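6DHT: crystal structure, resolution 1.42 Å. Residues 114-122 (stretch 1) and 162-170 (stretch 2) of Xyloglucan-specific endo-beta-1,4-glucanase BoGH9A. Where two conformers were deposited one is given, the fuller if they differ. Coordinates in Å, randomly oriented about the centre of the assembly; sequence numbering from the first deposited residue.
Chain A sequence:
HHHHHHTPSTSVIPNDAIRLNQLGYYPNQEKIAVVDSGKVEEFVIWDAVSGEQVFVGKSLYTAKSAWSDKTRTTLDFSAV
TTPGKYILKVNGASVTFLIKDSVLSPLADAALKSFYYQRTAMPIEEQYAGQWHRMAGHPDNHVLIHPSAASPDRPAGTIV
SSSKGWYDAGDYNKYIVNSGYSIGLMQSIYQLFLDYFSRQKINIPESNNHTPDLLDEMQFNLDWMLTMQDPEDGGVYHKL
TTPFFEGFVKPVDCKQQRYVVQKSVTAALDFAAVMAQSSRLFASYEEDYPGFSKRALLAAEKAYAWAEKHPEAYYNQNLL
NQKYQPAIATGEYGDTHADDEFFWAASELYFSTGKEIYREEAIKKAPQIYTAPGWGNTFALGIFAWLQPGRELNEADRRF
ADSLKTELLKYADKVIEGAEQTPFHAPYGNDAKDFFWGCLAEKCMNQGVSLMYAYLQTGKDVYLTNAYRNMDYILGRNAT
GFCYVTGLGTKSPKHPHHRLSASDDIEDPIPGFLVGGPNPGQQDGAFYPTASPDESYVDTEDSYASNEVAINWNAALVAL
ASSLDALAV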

# COMPACT_ATOMS: atom_id res chain seq x y z
N SER A 114 8.36 -6.01 4.52
CA SER A 114 9.11 -4.93 3.88
C SER A 114 9.25 -3.73 4.81
O SER A 114 10.28 -3.03 4.78
CB SER A 114 8.44 -4.50 2.58
OG SER A 114 7.26 -3.73 2.80
N PHE A 115 8.23 -3.46 5.62
CA PHE A 115 8.24 -2.34 6.54
C PHE A 115 9.34 -2.50 7.60
O PHE A 115 9.99 -1.52 7.99
CB PHE A 115 6.87 -2.17 7.20
CG PHE A 115 5.82 -1.66 6.25
CD1 PHE A 115 5.11 -2.53 5.43
CD2 PHE A 115 5.57 -0.29 6.16
CE1 PHE A 115 4.18 -2.03 4.52
CE2 PHE A 115 4.63 0.19 5.26
CZ PHE A 115 3.95 -0.68 4.44
N TYR A 116 9.54 -3.74 8.06
CA TYR A 116 10.62 -4.04 8.98
C TYR A 116 11.98 -3.63 8.39
O TYR A 116 12.78 -2.98 9.04
CB TYR A 116 10.59 -5.51 9.41
CG TYR A 116 11.90 -5.95 10.04
CD1 TYR A 116 12.19 -5.68 11.37
CD2 TYR A 116 12.84 -6.64 9.29
CE1 TYR A 116 13.40 -6.06 11.92
CE2 TYR A 116 14.04 -7.04 9.84
CZ TYR A 116 14.31 -6.76 11.16
OH TYR A 116 15.51 -7.14 11.74
N TYR A 117 12.21 -3.97 7.11
CA TYR A 117 13.45 -3.59 6.46
C TYR A 117 13.60 -2.06 6.35
O TYR A 117 14.72 -1.54 6.33
CB TYR A 117 13.55 -4.23 5.09
CG TYR A 117 13.78 -5.72 5.14
CD1 TYR A 117 15.03 -6.23 5.51
CD2 TYR A 117 12.78 -6.62 4.79
CE1 TYR A 117 15.26 -7.58 5.52
CE2 TYR A 117 13.00 -7.97 4.83
CZ TYR A 117 14.26 -8.44 5.20
OH TYR A 117 14.46 -9.81 5.21
N GLN A 118 12.49 -1.33 6.29
CA GLN A 118 12.54 0.13 6.22
C GLN A 118 12.77 0.83 7.57
O GLN A 118 12.82 2.08 7.64
CB GLN A 118 11.24 0.68 5.62
CG GLN A 118 10.95 0.30 4.17
CD GLN A 118 11.88 0.96 3.17
OE1 GLN A 118 12.83 0.33 2.69
NE2 GLN A 118 11.58 2.20 2.82
N ARG A 119 12.87 0.07 8.66
CA ARG A 119 12.94 0.69 9.98
C ARG A 119 14.24 1.42 10.18
O ARG A 119 15.31 0.93 9.82
CB ARG A 119 12.85 -0.36 11.08
CG ARG A 119 11.45 -0.95 11.29
CD ARG A 119 11.45 -1.80 12.52
NE ARG A 119 10.24 -2.61 12.64
CZ ARG A 119 10.03 -3.47 13.64
NH1 ARG A 119 10.94 -3.58 14.59
NH2 ARG A 119 8.91 -4.19 13.68
N THR A 120 14.13 2.58 10.82
CA THR A 120 15.27 3.40 11.24
C THR A 120 15.55 3.18 12.71
O THR A 120 14.74 2.63 13.45
CB THR A 120 14.97 4.89 11.05
OG1 THR A 120 13.99 5.35 11.99
CG2 THR A 120 14.52 5.16 9.61
N ALA A 121 16.72 3.65 13.15
CA ALA A 121 17.07 3.71 14.57
C ALA A 121 17.14 2.36 15.24
O ALA A 121 16.94 2.26 16.45
CB ALA A 121 16.10 4.62 15.33
N MET A 122 17.41 1.31 14.48
CA MET A 122 17.65 0.02 15.10
C MET A 122 18.41 -0.94 14.21
O MET A 122 18.35 -0.85 12.98
CB MET A 122 16.35 -0.62 15.57
CG MET A 122 15.54 -1.30 14.49
SD MET A 122 14.12 -2.01 15.30
CE MET A 122 14.68 -3.67 15.62
N SER A 162 13.57 12.64 17.55
CA SER A 162 12.41 12.18 16.78
C SER A 162 12.79 10.87 16.08
O SER A 162 12.97 10.82 14.85
CB SER A 162 12.00 13.25 15.76
OG SER A 162 10.70 13.02 15.21
N SER A 163 12.90 9.82 16.89
CA SER A 163 13.50 8.56 16.47
C SER A 163 12.45 7.51 16.14
O SER A 163 11.27 7.67 16.47
CB SER A 163 14.41 8.03 17.59
OG SER A 163 13.64 7.58 18.70
N LYS A 164 12.92 6.44 15.49
CA LYS A 164 12.09 5.32 15.01
C LYS A 164 11.34 5.76 13.76
O LYS A 164 11.68 6.74 13.12
CB LYS A 164 11.16 4.77 16.11
CG LYS A 164 11.93 4.26 17.32
CD LYS A 164 11.01 3.89 18.46
CE LYS A 164 10.23 2.64 18.15
NZ LYS A 164 9.48 2.23 19.36
N GLY A 165 10.31 5.00 13.40
CA GLY A 165 9.67 5.23 12.12
C GLY A 165 10.39 4.60 10.94
O GLY A 165 11.54 4.16 11.05
N TRP A 166 9.69 4.56 9.81
CA TRP A 166 10.24 3.96 8.60
C TRP A 166 10.86 4.99 7.65
O TRP A 166 10.35 6.09 7.52
CB TRP A 166 9.15 3.25 7.79
CG TRP A 166 8.31 2.26 8.54
CD1 TRP A 166 8.74 1.16 9.21
CD2 TRP A 166 6.88 2.28 8.66
NE1 TRP A 166 7.66 0.49 9.75
CE2 TRP A 166 6.51 1.15 9.42
CE3 TRP A 166 5.88 3.13 8.18
CZ2 TRP A 166 5.18 0.86 9.70
CZ3 TRP A 166 4.56 2.82 8.45
CH2 TRP A 166 4.23 1.70 9.20
N TYR A 167 11.88 4.59 6.91
CA TYR A 167 12.23 5.30 5.70
C TYR A 167 11.01 5.27 4.77
O TYR A 167 10.35 4.23 4.62
CB TYR A 167 13.39 4.63 4.99
CG TYR A 167 14.69 4.59 5.74
CD1 TYR A 167 15.24 5.73 6.29
CD2 TYR A 167 15.38 3.38 5.89
CE1 TYR A 167 16.45 5.68 6.96
CE2 TYR A 167 16.57 3.32 6.58
CZ TYR A 167 17.10 4.48 7.10
OH TYR A 167 18.29 4.43 7.79
N ASP A 168 10.70 6.38 4.12
CA ASP A 168 9.51 6.47 3.30
C ASP A 168 9.52 5.54 2.09
O ASP A 168 8.47 5.00 1.70
CB ASP A 168 9.33 7.88 2.78
CG ASP A 168 7.94 8.16 2.28
OD1 ASP A 168 6.96 7.91 3.04
OD2 ASP A 168 7.80 8.66 1.16
N ALA A 169 10.66 5.40 1.41
CA ALA A 169 10.63 4.91 0.06
C ALA A 169 12.04 4.61 -0.41
O ALA A 169 12.83 4.02 0.34
CB ALA A 169 9.97 5.97 -0.83
N GLY A 170 12.37 5.01 -1.64
CA GLY A 170 13.73 4.87 -2.11
C GLY A 170 14.68 5.85 -1.45
O GLY A 170 15.91 5.70 -1.63
O HOH W 1 14.91 7.27 13.54

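The contact is organised by a single backbone bridge between Arg 119 and Trp 166, whose CA atoms lie 4.5 Å apart. Two hydrogen bonds frame it: Tyr 167 N donates to Gln 118 O (2.8 Å), and Thr 120 N donates to Gly 165 O (3.0 Å). The helix ends at Tyr 117, and after Gln 118 the chain comes to this single bridge at Arg 119. Backbone direction and rotamer together decide what each side chain reaches.

Gln 118 starts sideways, yet its chi1 and chi2, both m, fold the chain back so that its amide reaches stretch 2. There NE2 donates to Tyr 167 O at 3.0 Å and, weakly, to Ala 169 O at 3.3 Å. With its own O receiving Tyr 167 N, Gln 118 grips Tyr 167 through both backbone polar atoms.

Thr 120 points toward stretch 2 in the p rotamer, which serves both of its branches. CG2 sits over the face of the Tyr 167 ring, 3.5 Å from its centroid and 21° off the normal, a well-placed CH-pi contact. OG1 lies 2.9 Å from both Lys 164 O and Gly 165 O, and accepts from a water at 2.6 Å; that water also weakly accepts from Lys 164 N (2.9 Å).

Phe 115, with chi1 m, turns a ring edge to the face of Trp 166: the six-membered rings are 4.8 Å apart between centroids, with planes at 60°, and Phe 115 CD2 comes within 3.7 Å of Trp 166 CE2. Arg 119 points away, and its nearly straight chain beyond an m chi1 passes CG at 4.0 Å from Trp 166 CD1, by the indole edge.

Gly 165 follows a backbone rule: at phi/psi 81/167, a CB would jam against the carbonyl O of Lys 164.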